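PDB 4IUY: short chain dehydrogenase/reductase from Acinetobacter baumannii, which probably catalyses NAD(P)(H)-dependent oxidation or reduction of a small-molecule substrate that remains unidentified. Local coordinates for residues H41-L46 and G245-L250; S159-T164 and L249-A254. All coordinates share one frame; numbering follows the deposited sequence.

Contact 1 of 2, residues H41-L46 and G245-L250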
ATOM      1  N   HIS D  41     -23.752   2.466 -19.584  1.00 43.24           N
ATOM      2  CA  HIS D  41     -25.185   2.173 -19.750  1.00 41.57           C
ATOM      3  C   HIS D  41     -25.767   1.539 -18.483  1.00 46.94           C
ATOM      4  O   HIS D  41     -26.880   1.867 -18.011  1.00 40.91           O
ATOM      5  CB  HIS D  41     -25.385   1.199 -20.915  1.00 42.12           C
ATOM      6  CG  HIS D  41     -25.529   1.862 -22.251  1.00 46.01           C
ATOM      7  ND1 HIS D  41     -24.687   2.866 -22.681  1.00 45.34           N
ATOM      8  CD2 HIS D  41     -26.413   1.653 -23.260  1.00 44.46           C
ATOM      9  CE1 HIS D  41     -25.047   3.254 -23.895  1.00 46.57           C
ATOM     10  NE2 HIS D  41     -26.088   2.532 -24.268  1.00 46.11           N
ATOM     11  N   HIS D  42     -25.005   0.585 -17.971  1.00 40.09           N
ATOM     12  CA  HIS D  42     -25.389  -0.140 -16.795  1.00 42.54           C
ATOM     13  C   HIS D  42     -25.554   0.820 -15.614  1.00 40.88           C
ATOM     14  O   HIS D  42     -26.544   0.761 -14.892  1.00 39.41           O
ATOM     15  CB  HIS D  42     -24.333  -1.234 -16.475  1.00 40.46           C
ATOM     16  CG  HIS D  42     -24.592  -1.930 -15.189  1.00 43.09           C
ATOM     17  ND1 HIS D  42     -25.439  -3.013 -15.090  1.00 40.16           N
ATOM     18  CD2 HIS D  42     -24.172  -1.660 -13.931  1.00 42.86           C
ATOM     19  CE1 HIS D  42     -25.498  -3.403 -13.826  1.00 39.65           C
ATOM     20  NE2 HIS D  42     -24.744  -2.595 -13.103  1.00 38.70           N
ATOM     21  N   ILE D  43     -24.570   1.703 -15.443  1.00 38.46           N
ATOM     22  CA  ILE D  43     -24.563   2.649 -14.342  1.00 37.97           C
ATOM     23  C   ILE D  43     -25.761   3.570 -14.452  1.00 53.04           C
ATOM     24  O   ILE D  43     -26.474   3.759 -13.462  1.00 38.71           O
ATOM     25  CB  ILE D  43     -23.259   3.456 -14.285  1.00 39.05           C
ATOM     26  CG1 ILE D  43     -22.105   2.527 -13.889  1.00 40.43           C
ATOM     27  CG2 ILE D  43     -23.364   4.633 -13.299  1.00 37.12           C
ATOM     28  CD1 ILE D  43     -20.750   3.214 -13.885  1.00 41.21           C
ATOM     29  N   ALA D  44     -26.004   4.093 -15.657  1.00 39.23           N
ATOM     30  CA  ALA D  44     -27.149   4.953 -15.886  1.00 41.50           C
ATOM     31  C   ALA D  44     -28.439   4.264 -15.502  1.00 40.58           C
ATOM     32  O   ALA D  44     -29.277   4.830 -14.805  1.00 40.91           O
ATOM     33  CB  ALA D  44     -27.225   5.386 -17.356  1.00 40.88           C
ATOM     34  N   GLU D  45     -28.563   3.018 -15.929  1.00 40.81           N
ATOM     35  CA  GLU D  45     -29.786   2.284 -15.701  1.00 41.86           C
ATOM     36  C   GLU D  45     -29.963   1.951 -14.230  1.00 41.18           C
ATOM     37  O   GLU D  45     -31.076   1.996 -13.713  1.00 46.98           O
ATOM     38  CB  GLU D  45     -29.794   1.047 -16.571  1.00 42.07           C
ATOM     39  CG  GLU D  45     -31.119   0.401 -16.683  1.00 71.75           C
ATOM     40  CD  GLU D  45     -31.335  -0.186 -18.036  1.00 71.68           C
ATOM     41  OE1 GLU D  45     -30.484   0.026 -18.927  1.00 64.01           O
ATOM     42  OE2 GLU D  45     -32.323  -0.925 -18.183  1.00 85.00           O
ATOM     43  N   LEU D  46     -28.857   1.647 -13.559  1.00 44.17           N
ATOM     44  CA  LEU D  46     -28.869   1.381 -12.128  1.00 42.27           C
ATOM     45  C   LEU D  46     -29.423   2.576 -11.324  1.00 50.45           C
ATOM     46  O   LEU D  46     -30.331   2.406 -10.512  1.00 40.68           O
ATOM     47  CB  LEU D  46     -27.456   1.026 -11.634  1.00 44.98           C
ATOM     48  CG  LEU D  46     -27.321   1.022 -10.103  1.00 50.15           C
ATOM     49  CD1 LEU D  46     -28.142  -0.114  -9.512  1.00 46.02           C
ATOM     50  CD2 LEU D  46     -25.884   0.920  -9.657  1.00 52.20           C
ATOM     51  N   GLY D 245     -23.570  -2.355  -5.437  1.00 44.04           N
ATOM     52  CA  GLY D 245     -23.446  -2.059  -4.023  1.00 37.24           C
ATOM     53  C   GLY D 245     -22.483  -0.927  -3.709  1.00 35.01           C
ATOM     54  O   GLY D 245     -22.857   0.014  -3.021  1.00 35.36           O
ATOM     55  N   PRO D 246     -21.227  -1.035  -4.163  1.00 34.34           N
ATOM     56  CA  PRO D 246     -20.272   0.059  -3.947  1.00 32.87           C
ATOM     57  C   PRO D 246     -20.722   1.399  -4.565  1.00 39.88           C
ATOM     58  O   PRO D 246     -20.501   2.451  -3.967  1.00 46.17           O
ATOM     59  CB  PRO D 246     -19.004  -0.444  -4.643  1.00 32.96           C
ATOM     60  CG  PRO D 246     -19.108  -1.927  -4.617  1.00 33.34           C
ATOM     61  CD  PRO D 246     -20.580  -2.236  -4.749  1.00 33.69           C
ATOM     62  N   LEU D 247     -21.336   1.356  -5.742  1.00 42.87           N
ATOM     63  CA  LEU D 247     -21.812   2.582  -6.414  1.00 47.33           C
ATOM     64  C   LEU D 247     -22.862   3.299  -5.595  1.00 46.77           C
ATOM     65  O   LEU D 247     -22.819   4.519  -5.455  1.00 41.15           O
ATOM     66  CB  LEU D 247     -22.377   2.280  -7.804  1.00 41.34           C
ATOM     67  CG  LEU D 247     -21.355   2.058  -8.920  1.00 42.24           C
ATOM     68  CD1 LEU D 247     -22.040   1.364 -10.104  1.00 36.29           C
ATOM     69  CD2 LEU D 247     -20.735   3.380  -9.348  1.00 37.36           C
ATOM     70  N   LEU D 248     -23.814   2.531  -5.076  1.00 46.45           N
ATOM     71  CA  LEU D 248     -24.889   3.089  -4.282  1.00 37.78           C
ATOM     72  C   LEU D 248     -24.369   3.583  -2.936  1.00 37.46           C
ATOM     73  O   LEU D 248     -24.787   4.656  -2.464  1.00 40.85           O
ATOM     74  CB  LEU D 248     -26.029   2.082  -4.108  1.00 39.12           C
ATOM     75  CG  LEU D 248     -26.889   1.798  -5.346  1.00 63.49           C
ATOM     76  CD1 LEU D 248     -27.993   0.830  -5.039  1.00 41.88           C
ATOM     77  CD2 LEU D 248     -27.470   3.078  -5.940  1.00 41.31           C
ATOM     78  N   LEU D 249     -23.434   2.839  -2.350  1.00 36.21           N
ATOM     79  CA  LEU D 249     -22.784   3.250  -1.104  1.00 35.85           C
ATOM     80  C   LEU D 249     -22.143   4.629  -1.232  1.00 38.36           C
ATOM     81  O   LEU D 249     -22.344   5.487  -0.386  1.00 41.95           O
ATOM     82  CB  LEU D 249     -21.701   2.237  -0.697  1.00 36.41           C
ATOM     83  CG  LEU D 249     -20.830   2.578   0.516  1.00 34.38           C
ATOM     84  CD1 LEU D 249     -21.659   2.548   1.817  1.00 35.78           C
ATOM     85  CD2 LEU D 249     -19.640   1.656   0.595  1.00 37.83           C
ATOM     86  N   LEU D 250     -21.328   4.814  -2.271  1.00 37.83           N
ATOM     87  CA  LEU D 250     -20.525   6.022  -2.442  1.00 34.23           C
ATOM     88  C   LEU D 250     -21.316   7.205  -3.005  1.00 45.85           C
ATOM     89  O   LEU D 250     -20.796   8.323  -3.077  1.00 40.53           O
ATOM     90  CB  LEU D 250     -19.308   5.728  -3.312  1.00 33.10           C
ATOM     91  CG  LEU D 250     -18.371   4.665  -2.726  1.00 43.69           C
ATOM     92  CD1 LEU D 250     -17.217   4.400  -3.688  1.00 41.59           C
ATOM     93  CD2 LEU D 250     -17.855   5.084  -1.333  1.00 32.17           C
TER
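On one face of the Rossmann sheet, helix 38-49 packs beside helix 244-251 through three buried aliphatic side chains, Ile43 and Leu46 from the first and Leu247 from the second. The CD1 methyl of Leu247 carries most of the contact. It enters between Ile43 and Leu46, which stand one turn apart on their helix, and meets Ile43 CG1 at 4.0 Å and Leu46 CD2 at 3.9 Å. The two partners subtend close to a right angle at this methyl. Ile43 and Leu247 themselves run across one another almost perpendicularly, whereas the Leu46 side chain is only slanted against that of Leu247 and also brings its CD2 within 4.2 Å of Leu247 CB. With CG of Leu46 anti to the backbone N (chi1 168°), the CD2 branch is placed against Leu247.

Helix 38-49 is the first of the fold and follows strand 29-32; in short-chain dehydrogenases the glycine-rich TGxxxGxG motif, which runs from the end of this strand into the start of the helix, contacts the nucleotide cofactor, which is absent from this apo crystal form. The backbones stay well apart, with the CA atoms of Ile43 and Leu247 separated by 8.4 Å, and branched side chains span the interval. Leu248 lies at the margin, its CG no closer than 4.5 Å to CD2 of Leu46, and the same residue packs on Phe23 of the second subunit.

Leu247 also rests on Ile206 of strand 202-208; Ala44 packs against Leu67 and Ile71 of helix 65-75. A polar tie joins the two elements just outside the apolar patch: NE2 of His42 is hydrogen-bonded to OD1 of Asn244, the first residue of helix 244-251, and the His42 ring meets that of Phe240 with the planes inclined by about 40°.

Contact 2 of 2, residues S159-T164 and L249-A254; sequences SIINIT and LLASQA
Apolar packing of Ile161 against Leu250 and Ala251 makes up much of this contact between strand 159-163 and the C-terminal part of helix 244-251. The extended CG1-CD1 arm of Ile161 (chi2 172°) crosses Leu250 at a slant, and CG1 and CD1 both touch its CB, CD1 at 3.9 Å. The same CD1 methyl reaches Ala251, 4.1 Å from its CB.

Strand 159-163 runs inside the parallel Rossmann sheet, between strands 108-111 and 202-208, and the helix covers the face to which Ser159 and Ile161 point; Ile160 turns to the other side and packs on Met192 of helix 176-196. Leu250 spreads further over the sheet, onto Asn204, Ile206 and Ile263.

The polar part centres on the carbonyl oxygen of Leu250. A water donates to it at 3.1 Å and to Ile160 O at 2.9 Å, bridging strand and helix backbones within the buried interface. Ser159 presses its CB against that same Leu250 O at 3.6 Å, a van der Waals contact, while its hydroxyl OG is engaged in a hydrogen bond with Asn202 OD1.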
ATOM      1  N   SER D 159     -21.090  14.311  -4.079  1.00 49.61           N
ATOM      2  CA  SER D 159     -20.169  13.186  -4.095  1.00 43.37           C
ATOM      3  C   SER D 159     -19.548  12.994  -5.458  1.00 38.40           C
ATOM      4  O   SER D 159     -20.168  13.235  -6.499  1.00 52.06           O
ATOM      5  CB  SER D 159     -20.885  11.902  -3.679  1.00 47.80           C
ATOM      6  OG  SER D 159     -21.337  11.984  -2.341  1.00 55.75           O
ATOM      7  N   ILE D 160     -18.316  12.527  -5.430  1.00 37.67           N
ATOM      8  CA  ILE D 160     -17.570  12.177  -6.617  1.00 38.14           C
ATOM      9  C   ILE D 160     -17.092  10.726  -6.515  1.00 50.62           C
ATOM     10  O   ILE D 160     -16.596  10.305  -5.469  1.00 35.87           O
ATOM     11  CB  ILE D 160     -16.371  13.093  -6.793  1.00 41.85           C
ATOM     12  CG1 ILE D 160     -16.841  14.542  -6.947  1.00 41.11           C
ATOM     13  CG2 ILE D 160     -15.521  12.617  -7.989  1.00 44.08           C
ATOM     14  CD1 ILE D 160     -15.709  15.551  -7.020  1.00 41.05           C
ATOM     15  N   ILE D 161     -17.290   9.969  -7.586  1.00 35.69           N
ATOM     16  CA  ILE D 161     -16.842   8.597  -7.674  1.00 37.97           C
ATOM     17  C   ILE D 161     -15.951   8.452  -8.920  1.00 44.07           C
ATOM     18  O   ILE D 161     -16.402   8.724 -10.047  1.00 37.65           O
ATOM     19  CB  ILE D 161     -18.030   7.619  -7.786  1.00 38.00           C
ATOM     20  CG1 ILE D 161     -19.032   7.820  -6.649  1.00 35.42           C
ATOM     21  CG2 ILE D 161     -17.560   6.177  -7.864  1.00 37.80           C
ATOM     22  CD1 ILE D 161     -20.316   6.990  -6.863  1.00 35.62           C
ATOM     23  N   ASN D 162     -14.689   8.067  -8.715  1.00 35.44           N
ATOM     24  CA  ASN D 162     -13.765   7.801  -9.815  1.00 34.17           C
ATOM     25  C   ASN D 162     -13.704   6.331 -10.126  1.00 33.78           C
ATOM     26  O   ASN D 162     -13.412   5.510  -9.262  1.00 45.41           O
ATOM     27  CB  ASN D 162     -12.345   8.316  -9.485  1.00 35.09           C
ATOM     28  CG  ASN D 162     -12.277   9.853  -9.408  1.00 43.98           C
ATOM     29  OD1 ASN D 162     -12.923  10.541 -10.201  1.00 38.44           O
ATOM     30  ND2 ASN D 162     -11.502  10.387  -8.459  1.00 34.89           N
ATOM     31  N   ILE D 163     -13.991   5.968 -11.362  1.00 42.99           N
ATOM     32  CA  ILE D 163     -13.779   4.587 -11.710  1.00 38.22           C
ATOM     33  C   ILE D 163     -12.319   4.416 -12.085  1.00 42.14           C
ATOM     34  O   ILE D 163     -11.849   4.945 -13.103  1.00 34.10           O
ATOM     35  CB  ILE D 163     -14.675   4.107 -12.842  1.00 36.31           C
ATOM     36  CG1 ILE D 163     -16.127   4.479 -12.562  1.00 39.49           C
ATOM     37  CG2 ILE D 163     -14.507   2.605 -13.003  1.00 34.20           C
ATOM     38  CD1 ILE D 163     -16.626   3.989 -11.243  1.00 35.31           C
ATOM     39  N   THR D 164     -11.579   3.711 -11.236  1.00 37.76           N
ATOM     40  CA  THR D 164     -10.192   3.430 -11.578  1.00 37.47           C
ATOM     41  C   THR D 164     -10.093   2.041 -12.219  1.00 33.58           C
ATOM     42  O   THR D 164     -10.614   1.830 -13.303  1.00 49.44           O
ATOM     43  CB  THR D 164      -9.246   3.627 -10.354  1.00 48.78           C
ATOM     44  OG1 THR D 164      -9.572   2.727  -9.281  1.00 42.03           O
ATOM     45  CG2 THR D 164      -9.348   5.082  -9.877  1.00 44.30           C
ATOM     46  N   LEU D 249     -23.434   2.839  -2.350  1.00 36.21           N
ATOM     47  CA  LEU D 249     -22.784   3.250  -1.104  1.00 35.85           C
ATOM     48  C   LEU D 249     -22.143   4.629  -1.232  1.00 38.36           C
ATOM     49  O   LEU D 249     -22.344   5.487  -0.386  1.00 41.95           O
ATOM     50  CB  LEU D 249     -21.701   2.237  -0.697  1.00 36.41           C
ATOM     51  CG  LEU D 249     -20.830   2.578   0.516  1.00 34.38           C
ATOM     52  CD1 LEU D 249     -21.659   2.548   1.817  1.00 35.78           C
ATOM     53  CD2 LEU D 249     -19.640   1.656   0.595  1.00 37.83           C
ATOM     54  N   LEU D 250     -21.328   4.814  -2.271  1.00 37.83           N
ATOM     55  CA  LEU D 250     -20.525   6.022  -2.442  1.00 34.23           C
ATOM     56  C   LEU D 250     -21.316   7.205  -3.005  1.00 45.85           C
ATOM     57  O   LEU D 250     -20.796   8.323  -3.077  1.00 40.53           O
ATOM     58  CB  LEU D 250     -19.308   5.728  -3.312  1.00 33.10           C
ATOM     59  CG  LEU D 250     -18.371   4.665  -2.726  1.00 43.69           C
ATOM     60  CD1 LEU D 250     -17.217   4.400  -3.688  1.00 41.59           C
ATOM     61  CD2 LEU D 250     -17.855   5.084  -1.333  1.00 32.17           C
ATOM     62  N   ALA D 251     -22.552   6.952  -3.446  1.00 37.88           N
ATOM     63  CA  ALA D 251     -23.398   8.013  -3.963  1.00 37.69           C
ATOM     64  C   ALA D 251     -24.471   8.448  -2.967  1.00 50.08           C
ATOM     65  O   ALA D 251     -25.227   9.386  -3.227  1.00 53.34           O
ATOM     66  CB  ALA D 251     -24.040   7.611  -5.264  1.00 38.23           C
ATOM     67  N   SER D 252     -24.571   7.760  -1.842  1.00 41.26           N
ATOM     68  CA  SER D 252     -25.668   8.045  -0.932  1.00 40.87           C
ATOM     69  C   SER D 252     -25.183   8.484   0.453  1.00 54.88           C
ATOM     70  O   SER D 252     -23.981   8.626   0.710  1.00 41.25           O
ATOM     71  CB  SER D 252     -26.603   6.836  -0.826  1.00 41.60           C
ATOM     72  OG  SER D 252     -25.920   5.676  -0.343  1.00 40.76           O
ATOM     73  N   GLN D 253     -26.145   8.748   1.321  1.00 42.84           N
ATOM     74  CA  GLN D 253     -25.871   9.082   2.699  1.00 49.90           C
ATOM     75  C   GLN D 253     -25.043   7.992   3.388  1.00 47.92           C
ATOM     76  O   GLN D 253     -24.157   8.291   4.180  1.00 45.92           O
ATOM     77  CB  GLN D 253     -27.205   9.305   3.437  1.00 46.00           C
ATOM     78  CG  GLN D 253     -27.097   9.333   4.958  1.00 82.33           C
ATOM     79  CD  GLN D 253     -28.370   9.813   5.635  1.00 90.18           C
ATOM     80  OE1 GLN D 253     -28.542  11.011   5.859  1.00101.69           O
ATOM     81  NE2 GLN D 253     -29.276   8.885   5.949  1.00 84.75           N
ATOM     82  N   ALA D 254     -25.288   6.739   3.023  1.00 48.04           N
ATOM     83  CA  ALA D 254     -24.587   5.604   3.611  1.00 46.96           C
ATOM     84  C   ALA D 254     -23.070   5.760   3.579  1.00 49.05           C
ATOM     85  O   ALA D 254     -22.372   5.227   4.438  1.00 49.97           O
ATOM     86  CB  ALA D 254     -24.993   4.322   2.910  1.00 41.62           C
TER
HETATM   87  O   HOH W   1     -17.809   9.171  -3.111  1.00 35.72           O

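Overall arrangement
Both contacts are buried and share helix 244-251, whose successive turns serve different neighbours. In contact 1 the helix lies beside helix 38-49 in the layer covering the sheet; in contact 2 it meets the sheet itself, on interior strand 159-163. Their centres are 9 Å apart, and they touch where Leu247 O packs against Ile161 CD1 at 3.8 Å. The chemistry follows these positions: segments 41-46 and 245-250 meet through aliphatic branches, the polar link from His42 to Asn244 lying just beyond them, whereas the helix-strand contact has a water joining two backbone carbonyls. The shared helix also borders the second subunit, where Leu249 packs on Gly245 of that chain, so internal packing and assembly meet on one element.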